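Local atomic coordinates of major capsid protein (Paramecium bursaria Chlorella virus 1, PDB entry 5TIP), a protein that self-assembles as trimers into the large icosahedral capsid of a chlorovirus, forming the bulk of its glycosylated outer shell. Residues A37-Q43 / V203-F209; V49-N53 / L178-V182; P257-L261 / P359-Q363. One frame throughout, in Å; residues are numbered along the deposited sequence.

Interaction 1: residues A37-Q43 / V203-F209; sequences AIESIQQ and VWVDYIF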
loop_
_atom_site.group_PDB
_atom_site.type_symbol
_atom_site.label_atom_id
_atom_site.label_comp_id
_atom_site.label_asym_id
_atom_site.label_seq_id
_atom_site.Cartn_x
_atom_site.Cartn_y
_atom_site.Cartn_z
ATOM N N ALA A 37 -23.485 7.373 -15.447
ATOM C CA ALA A 37 -22.397 8.001 -16.180
ATOM C C ALA A 37 -21.835 9.136 -15.337
ATOM O O ALA A 37 -22.560 9.772 -14.567
ATOM C CB ALA A 37 -22.857 8.526 -17.543
ATOM N N ILE A 38 -20.536 9.384 -15.488
ATOM C CA ILE A 38 -19.820 10.381 -14.701
ATOM C C ILE A 38 -19.319 11.477 -15.631
ATOM O O ILE A 38 -18.928 11.205 -16.772
ATOM C CB ILE A 38 -18.645 9.753 -13.922
ATOM C CG1 ILE A 38 -19.087 8.466 -13.226
ATOM C CG2 ILE A 38 -18.092 10.734 -12.898
ATOM C CD1 ILE A 38 -17.947 7.702 -12.595
ATOM N N GLU A 39 -19.328 12.714 -15.141
ATOM C CA GLU A 39 -18.792 13.841 -15.894
ATOM C C GLU A 39 -18.310 14.919 -14.937
ATOM O O GLU A 39 -19.050 15.330 -14.038
ATOM C CB GLU A 39 -19.838 14.433 -16.842
ATOM C CG GLU A 39 -19.303 15.601 -17.654
ATOM C CD GLU A 39 -20.358 16.252 -18.520
ATOM O OE1 GLU A 39 -21.525 15.810 -18.476
ATOM O OE2 GLU A 39 -20.019 17.216 -19.238
ATOM N N SER A 40 -17.075 15.371 -15.135
ATOM C CA SER A 40 -16.514 16.472 -14.362
ATOM C C SER A 40 -16.864 17.779 -15.064
ATOM O O SER A 40 -16.521 17.967 -16.236
ATOM C CB SER A 40 -15.001 16.317 -14.219
ATOM O OG SER A 40 -14.470 17.292 -13.342
ATOM N N ILE A 41 -17.547 18.674 -14.355
ATOM C CA ILE A 41 -18.078 19.901 -14.935
ATOM C C ILE A 41 -17.578 21.083 -14.118
ATOM O O ILE A 41 -17.644 21.064 -12.884
ATOM C CB ILE A 41 -19.618 19.883 -14.991
ATOM C CG1 ILE A 41 -20.095 18.682 -15.813
ATOM C CG2 ILE A 41 -20.150 21.183 -15.571
ATOM C CD1 ILE A 41 -21.592 18.544 -15.905
ATOM N N GLN A 42 -17.081 22.108 -14.806
ATOM C CA GLN A 42 -16.508 23.268 -14.141
ATOM C C GLN A 42 -17.600 24.164 -13.572
ATOM O O GLN A 42 -18.689 24.293 -14.139
ATOM C CB GLN A 42 -15.637 24.061 -15.116
ATOM C CG GLN A 42 -14.840 25.181 -14.474
ATOM C CD GLN A 42 -13.984 25.931 -15.473
ATOM O OE1 GLN A 42 -14.059 25.689 -16.678
ATOM N NE2 GLN A 42 -13.163 26.847 -14.976
ATOM N N GLN A 43 -17.294 24.793 -12.441
ATOM C CA GLN A 43 -18.225 25.656 -11.734
ATOM C C GLN A 43 -17.842 27.119 -11.917
ATOM O O GLN A 43 -16.717 27.452 -12.299
ATOM C CB GLN A 43 -18.264 25.321 -10.239
ATOM C CG GLN A 43 -18.618 23.881 -9.927
ATOM C CD GLN A 43 -20.018 23.513 -10.374
ATOM O OE1 GLN A 43 -20.994 24.159 -9.993
ATOM N NE2 GLN A 43 -20.125 22.470 -11.186
ATOM N N VAL A 203 -12.999 25.503 -10.029
ATOM C CA VAL A 203 -13.636 24.459 -9.236
ATOM C C VAL A 203 -14.312 23.490 -10.191
ATOM O O VAL A 203 -15.058 23.910 -11.084
ATOM C CB VAL A 203 -14.650 25.044 -8.235
ATOM C CG1 VAL A 203 -15.272 23.936 -7.401
ATOM C CG2 VAL A 203 -13.979 26.077 -7.345
ATOM N N TRP A 204 -14.047 22.200 -10.010
ATOM C CA TRP A 204 -14.602 21.157 -10.859
ATOM C C TRP A 204 -15.346 20.150 -9.995
ATOM O O TRP A 204 -14.819 19.695 -8.974
ATOM C CB TRP A 204 -13.499 20.469 -11.666
ATOM C CG TRP A 204 -12.850 21.384 -12.659
ATOM C CD1 TRP A 204 -11.903 22.334 -12.402
ATOM C CD2 TRP A 204 -13.106 21.445 -14.065
ATOM N NE1 TRP A 204 -11.553 22.978 -13.562
ATOM C CE2 TRP A 204 -12.276 22.449 -14.598
ATOM C CE3 TRP A 204 -13.956 20.744 -14.927
ATOM C CZ2 TRP A 204 -12.271 22.772 -15.951
ATOM C CZ3 TRP A 204 -13.950 21.066 -16.269
ATOM C CH2 TRP A 204 -13.113 22.071 -16.769
ATOM N N VAL A 205 -16.566 19.810 -10.402
ATOM C CA VAL A 205 -17.431 18.898 -9.662
ATOM C C VAL A 205 -17.770 17.718 -10.562
ATOM O O VAL A 205 -18.125 17.905 -11.731
ATOM C CB VAL A 205 -18.709 19.604 -9.172
ATOM C CG1 VAL A 205 -19.640 18.615 -8.493
ATOM C CG2 VAL A 205 -18.353 20.734 -8.223
ATOM N N ASP A 206 -17.656 16.508 -10.019
ATOM C CA ASP A 206 -17.988 15.290 -10.748
ATOM C C ASP A 206 -19.463 14.962 -10.543
ATOM O O ASP A 206 -19.901 14.735 -9.411
ATOM C CB ASP A 206 -17.112 14.127 -10.284
ATOM C CG ASP A 206 -15.698 14.209 -10.825
ATOM O OD1 ASP A 206 -15.010 15.215 -10.550
ATOM O OD2 ASP A 206 -15.271 13.262 -11.519
ATOM N N TYR A 207 -20.220 14.940 -11.634
ATOM C CA TYR A 207 -21.649 14.675 -11.592
ATOM C C TYR A 207 -21.941 13.237 -11.997
ATOM O O TYR A 207 -21.242 12.649 -12.825
ATOM C CB TYR A 207 -22.414 15.628 -12.513
ATOM C CG TYR A 207 -22.427 17.066 -12.048
ATOM C CD1 TYR A 207 -21.358 17.911 -12.312
ATOM C CD2 TYR A 207 -23.510 17.581 -11.348
ATOM C CE1 TYR A 207 -21.365 19.227 -11.890
ATOM C CE2 TYR A 207 -23.527 18.896 -10.921
ATOM C CZ TYR A 207 -22.452 19.714 -11.196
ATOM O OH TYR A 207 -22.461 21.025 -10.775
ATOM N N ILE A 208 -22.987 12.674 -11.399
ATOM C CA ILE A 208 -23.473 11.341 -11.731
ATOM C C ILE A 208 -24.802 11.489 -12.456
ATOM O O ILE A 208 -25.730 12.124 -11.942
ATOM C CB ILE A 208 -23.628 10.460 -10.478
ATOM C CG1 ILE A 208 -22.325 10.422 -9.676
ATOM C CG2 ILE A 208 -24.063 9.057 -10.871
ATOM C CD1 ILE A 208 -21.184 9.745 -10.398
ATOM N N PHE A 209 -24.890 10.911 -13.651
ATOM C CA PHE A 209 -26.122 10.892 -14.429
ATOM C C PHE A 209 -26.760 9.515 -14.297
ATOM O O PHE A 209 -26.142 8.506 -14.649
ATOM C CB PHE A 209 -25.845 11.235 -15.894
ATOM C CG PHE A 209 -25.268 12.609 -16.092
ATOM C CD1 PHE A 209 -23.908 12.832 -15.962
ATOM C CD2 PHE A 209 -26.089 13.680 -16.400
ATOM C CE1 PHE A 209 -23.377 14.094 -16.137
ATOM C CE2 PHE A 209 -25.563 14.946 -16.578
ATOM C CZ PHE A 209 -24.205 15.152 -16.446
HETATM O O HOH W 1 -12.253 17.173 -11.396
HETATM O O HOH W 2 -14.312 27.409 -12.016
#

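Interaction 2: residues V49-N53 / L178-V182; sequences VGFGN and LASQV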
loop_
_atom_site.group_PDB
_atom_site.type_symbol
_atom_site.label_atom_id
_atom_site.label_comp_id
_atom_site.label_asym_id
_atom_site.label_seq_id
_atom_site.Cartn_x
_atom_site.Cartn_y
_atom_site.Cartn_z
ATOM N N VAL A 49 -10.666 36.283 -7.119
ATOM C CA VAL A 49 -9.665 35.325 -6.673
ATOM C C VAL A 49 -8.351 36.049 -6.418
ATOM O O VAL A 49 -7.858 36.797 -7.272
ATOM C CB VAL A 49 -9.496 34.201 -7.705
ATOM C CG1 VAL A 49 -8.333 33.303 -7.322
ATOM C CG2 VAL A 49 -10.779 33.395 -7.818
ATOM N N GLY A 50 -7.781 35.832 -5.241
ATOM C CA GLY A 50 -6.524 36.465 -4.884
ATOM C C GLY A 50 -6.151 36.094 -3.468
ATOM O O GLY A 50 -6.964 35.561 -2.705
ATOM N N PHE A 51 -4.897 36.384 -3.125
ATOM C CA PHE A 51 -4.400 36.067 -1.792
ATOM C C PHE A 51 -5.223 36.785 -0.730
ATOM O O PHE A 51 -5.417 38.003 -0.791
ATOM C CB PHE A 51 -2.923 36.450 -1.671
ATOM C CG PHE A 51 -2.002 35.568 -2.464
ATOM C CD1 PHE A 51 -1.789 34.252 -2.086
ATOM C CD2 PHE A 51 -1.347 36.051 -3.584
ATOM C CE1 PHE A 51 -0.943 33.437 -2.811
ATOM C CE2 PHE A 51 -0.499 35.238 -4.313
ATOM C CZ PHE A 51 -0.298 33.929 -3.927
ATOM N N GLY A 52 -5.710 36.020 0.244
ATOM C CA GLY A 52 -6.479 36.570 1.339
ATOM C C GLY A 52 -7.918 36.910 1.024
ATOM O O GLY A 52 -8.566 37.584 1.832
ATOM N N ASN A 53 -8.444 36.463 -0.112
ATOM C CA ASN A 53 -9.813 36.760 -0.504
ATOM C C ASN A 53 -10.729 35.573 -0.228
ATOM O O ASN A 53 -10.289 34.427 -0.110
ATOM C CB ASN A 53 -9.888 37.134 -1.988
ATOM C CG ASN A 53 -9.176 38.434 -2.300
ATOM O OD1 ASN A 53 -8.877 39.225 -1.404
ATOM N ND2 ASN A 53 -8.906 38.665 -3.580
ATOM N N LEU A 178 -8.952 32.015 0.795
ATOM C CA LEU A 178 -7.585 31.836 0.332
ATOM C C LEU A 178 -6.601 32.400 1.343
ATOM O O LEU A 178 -6.849 33.441 1.959
ATOM C CB LEU A 178 -7.373 32.506 -1.025
ATOM C CG LEU A 178 -8.214 31.981 -2.183
ATOM C CD1 LEU A 178 -7.693 32.559 -3.484
ATOM C CD2 LEU A 178 -8.199 30.461 -2.210
ATOM N N ALA A 179 -5.483 31.700 1.514
ATOM C CA ALA A 179 -4.453 32.161 2.430
ATOM C C ALA A 179 -3.855 33.471 1.935
ATOM O O ALA A 179 -3.845 33.765 0.737
ATOM C CB ALA A 179 -3.359 31.103 2.579
ATOM N N SER A 180 -3.354 34.268 2.878
ATOM C CA SER A 180 -2.772 35.555 2.520
ATOM C C SER A 180 -1.319 35.404 2.092
ATOM O O SER A 180 -0.906 35.948 1.062
ATOM C CB SER A 180 -2.888 36.523 3.697
ATOM O OG SER A 180 -4.241 36.687 4.083
ATOM N N GLN A 181 -0.533 34.660 2.866
ATOM C CA GLN A 181 0.896 34.517 2.627
ATOM C C GLN A 181 1.233 33.038 2.512
ATOM O O GLN A 181 0.922 32.258 3.418
ATOM C CB GLN A 181 1.703 35.161 3.758
ATOM C CG GLN A 181 1.260 36.576 4.093
ATOM C CD GLN A 181 2.125 37.229 5.150
ATOM O OE1 GLN A 181 2.988 36.585 5.745
ATOM N NE2 GLN A 181 1.906 38.519 5.380
ATOM N N VAL A 182 1.866 32.658 1.404
ATOM C CA VAL A 182 2.234 31.271 1.133
ATOM C C VAL A 182 3.736 31.221 0.887
ATOM O O VAL A 182 4.239 31.848 -0.055
ATOM C CB VAL A 182 1.457 30.689 -0.058
ATOM C CG1 VAL A 182 1.873 29.252 -0.293
ATOM C CG2 VAL A 182 -0.041 30.777 0.193
#

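Interaction 3: residues P257-L261 / P359-Q363; sequences PTKYL and PAGRQ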
loop_
_atom_site.group_PDB
_atom_site.type_symbol
_atom_site.label_atom_id
_atom_site.label_comp_id
_atom_site.label_asym_id
_atom_site.label_seq_id
_atom_site.Cartn_x
_atom_site.Cartn_y
_atom_site.Cartn_z
ATOM N N PRO A 257 -21.423 11.171 18.349
ATOM C CA PRO A 257 -20.540 9.994 18.356
ATOM C C PRO A 257 -19.288 10.245 17.528
ATOM O O PRO A 257 -19.355 10.455 16.315
ATOM C CB PRO A 257 -21.416 8.894 17.748
ATOM C CG PRO A 257 -22.810 9.326 18.033
ATOM C CD PRO A 257 -22.793 10.823 17.930
ATOM N N THR A 258 -18.137 10.212 18.195
ATOM C CA THR A 258 -16.863 10.597 17.604
ATOM C C THR A 258 -16.026 9.358 17.317
ATOM O O THR A 258 -15.885 8.485 18.179
ATOM C CB THR A 258 -16.104 11.545 18.535
ATOM O OG1 THR A 258 -16.883 12.730 18.744
ATOM C CG2 THR A 258 -14.760 11.932 17.939
ATOM N N LYS A 259 -15.464 9.293 16.107
ATOM C CA LYS A 259 -14.641 8.152 15.715
ATOM C C LYS A 259 -13.252 8.214 16.336
ATOM O O LYS A 259 -12.745 7.200 16.827
ATOM C CB LYS A 259 -14.523 8.085 14.193
ATOM C CG LYS A 259 -15.837 8.215 13.456
ATOM C CD LYS A 259 -15.612 8.248 11.955
ATOM C CE LYS A 259 -14.955 6.966 11.472
ATOM N NZ LYS A 259 -14.785 6.962 9.994
ATOM N N TYR A 260 -12.618 9.382 16.312
ATOM C CA TYR A 260 -11.250 9.508 16.791
ATOM C C TYR A 260 -10.959 10.964 17.118
ATOM O O TYR A 260 -11.686 11.873 16.709
ATOM C CB TYR A 260 -10.247 8.974 15.758
ATOM C CG TYR A 260 -10.329 9.652 14.404
ATOM C CD1 TYR A 260 -9.628 10.823 14.145
ATOM C CD2 TYR A 260 -11.106 9.117 13.385
ATOM C CE1 TYR A 260 -9.701 11.442 12.910
ATOM C CE2 TYR A 260 -11.183 9.729 12.146
ATOM C CZ TYR A 260 -10.479 10.891 11.915
ATOM O OH TYR A 260 -10.552 11.507 10.686
ATOM N N LEU A 261 -9.886 11.168 17.875
ATOM C CA LEU A 261 -9.319 12.485 18.119
ATOM C C LEU A 261 -7.929 12.557 17.501
ATOM O O LEU A 261 -7.138 11.617 17.619
ATOM C CB LEU A 261 -9.234 12.792 19.616
ATOM C CG LEU A 261 -10.532 12.782 20.422
ATOM C CD1 LEU A 261 -10.254 13.169 21.866
ATOM C CD2 LEU A 261 -11.556 13.717 19.805
ATOM N N PRO A 359 -10.793 3.628 11.895
ATOM C CA PRO A 359 -11.178 5.043 11.766
ATOM C C PRO A 359 -11.178 5.553 10.335
ATOM O O PRO A 359 -11.914 6.498 10.027
ATOM C CB PRO A 359 -10.128 5.768 12.621
ATOM C CG PRO A 359 -8.960 4.843 12.648
ATOM C CD PRO A 359 -9.542 3.461 12.652
ATOM N N ALA A 360 -10.383 4.956 9.447
ATOM C CA ALA A 360 -10.350 5.391 8.057
ATOM C C ALA A 360 -11.468 4.792 7.216
ATOM O O ALA A 360 -11.612 5.174 6.050
ATOM C CB ALA A 360 -8.998 5.049 7.427
ATOM N N GLY A 361 -12.236 3.875 7.790
ATOM C CA GLY A 361 -13.333 3.251 7.076
ATOM C C GLY A 361 -14.623 4.016 7.276
ATOM O O GLY A 361 -14.893 4.512 8.362
ATOM N N ARG A 362 -15.425 4.113 6.226
ATOM C CA ARG A 362 -16.689 4.832 6.306
ATOM C C ARG A 362 -17.679 4.131 7.230
ATOM O O ARG A 362 -18.451 4.778 7.930
ATOM C CB ARG A 362 -17.284 5.023 4.914
ATOM C CG ARG A 362 -16.318 5.657 3.927
ATOM C CD ARG A 362 -16.316 7.172 4.035
ATOM N NE ARG A 362 -15.733 7.655 5.284
ATOM C CZ ARG A 362 -14.437 7.877 5.472
ATOM N NH1 ARG A 362 -13.579 7.666 4.490
ATOM N NH2 ARG A 362 -13.997 8.311 6.641
ATOM N N GLN A 363 -17.652 2.805 7.224
ATOM C CA GLN A 363 -18.538 2.028 8.073
ATOM C C GLN A 363 -18.181 2.266 9.532
ATOM O O GLN A 363 -17.037 2.083 9.931
ATOM C CB GLN A 363 -18.423 0.539 7.748
ATOM C CG GLN A 363 -18.814 -0.375 8.896
ATOM C CD GLN A 363 -20.314 -0.530 9.032
ATOM O OE1 GLN A 363 -21.021 -0.713 8.047
ATOM N NE2 GLN A 363 -20.806 -0.456 10.258
#

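Interaction 1: residues A37-Q43 / V203-F209
Seven backbone hydrogen bonds join segments 37-43 and 203-209 into an antiparallel ladder, part of a sheet in the first of the two jelly rolls expected of this capsid family. A37, E39 and I41 each exchange a reciprocal pair of bonds with F209, Y207 and V205; the shortest runs from Y207 N to E39 O (2.7 Å, 177° at the hydrogen). Q43 N to V203 O (2.8 Å) adds the seventh. The strand directions differ by 152°, so the pair is clearly twisted. Between these rungs lie the non-hydrogen-bonded pairs I38-I208, S40-D206 and Q42-W204, where CA-H...O contacts such as I38 CA to Y207 O (3.3 Å) fill in.

Side chains extend the polar network. Q43 NE2 donates to Y207 OH (2.8 Å), and that hydroxyl also bonds S60 O, while E39 OE1 accepts a hydrogen bond from G3 N of the third subunit. One water links Q42 NE2, Q43 O and V203 N.

Packing differs between the faces. With A37, E39 and I41 lie Y207 and F209, and I41 CB reaches Y207 CE1 at 3.6 Å. On the face of I38, S40 and Q42, I38 CG1 meets I208 CD1 (3.7 Å), and R328 of the second subunit makes a cation-pi contact with W204. Q42 CB sits 3.4 Å from the centroid of the W204 six-membered ring, just 4° off its normal.

Interaction 2: residues V49-N53 / L178-V182
L178 and F51 make the two largest shares of the 338 Å² buried, a little under half together, both with chi1 in the m well. L178 (m, t) points toward 49-53: its CD1 lies 3.2 Å from G50 O and 4.0 Å from V49 CG1. F51, with chi2 near -70°, sets CE1 4.1 Å from V182 CG2, where V182 is a t rotamer, and its ring also packs on L91 of helix 87-91. N53, although also m, sends its amide away to S48 O.

The backbone around them is a type II turn from G50 to N53, closed by N53 N to G50 O (3.1 Å), with G52 at phi 78°. A CB on G52 would come within 2.9 Å of S180 OG, a clash. G52 N donates to A179 O (3.0 Å), and L178 N to N53 O (2.9 Å, 173°). The arrangement is that of a tight beta turn leading into a strand, here 54-58, beside its antiparallel partner 172-178 in a jelly-roll sheet.

Interaction 3: residues P257-L261 / P359-Q363
P257 and T258 open the strand without reaching 359-363. Contact begins at K259, whose phi/psi of -77/-45 departs from extended geometry. Correspondingly, the CA-to-CB bonds of K259 and of the next residue, Y260, both point toward the loop, instead of alternating as in a regular strand.

The K259 side chain reaches out to place NZ 2.9 Å from P359 O and 2.9 Å from G361 O, donating a hydrogen bond to each. A single ammonium group thus bridges two carbonyls on either side of A360. R362 NH2 lies 3.7 Å from K259 NZ, a close approach of like charges that E228 offsets by forming salt bridges to both. Y260 follows with apolar packing: its CD2 meets P359 CB at 3.6 Å. L261 is again out of reach. The pair buries 182 Å² in all, a small contact in which K259 makes both hydrogen bonds and, with P359, most of the buried area.

Strand 257-266 lies in a sheet of the second jelly roll, pairing antiparallel with 350-354, 368-369 and 412-426. Beyond P359, Y260 packs on W111 and F119 of helix 109-119, while Q363 NE2 bonds R31 O of the third subunit, and strand 412-426 contributes K418 beside the Y260 side chain.

Overall arrangement
Interactions 1 and 2 belong to the N-terminal part of the protein and interaction 3 to the C-terminal part, consistent with two successive jelly rolls. Along the chain, 49-53/178-182 is nested inside the loop closed by 37-43/203-209, and 257-261/359-363 follows both. No two touch: centres lie 26 Å (1 and 2), 28 Å (1 and 3) and 32 Å (2 and 3) apart, with nearest atoms about 8, 15 and 22 Å apart. Strand 200-210 links the first two, carrying one half of interaction 1 and, through M201, packing on V49 and L178. Interactions 1 and 3 both reach the third subunit, so each jelly roll contributes to trimer contacts, whereas interaction 2 touches no other chain.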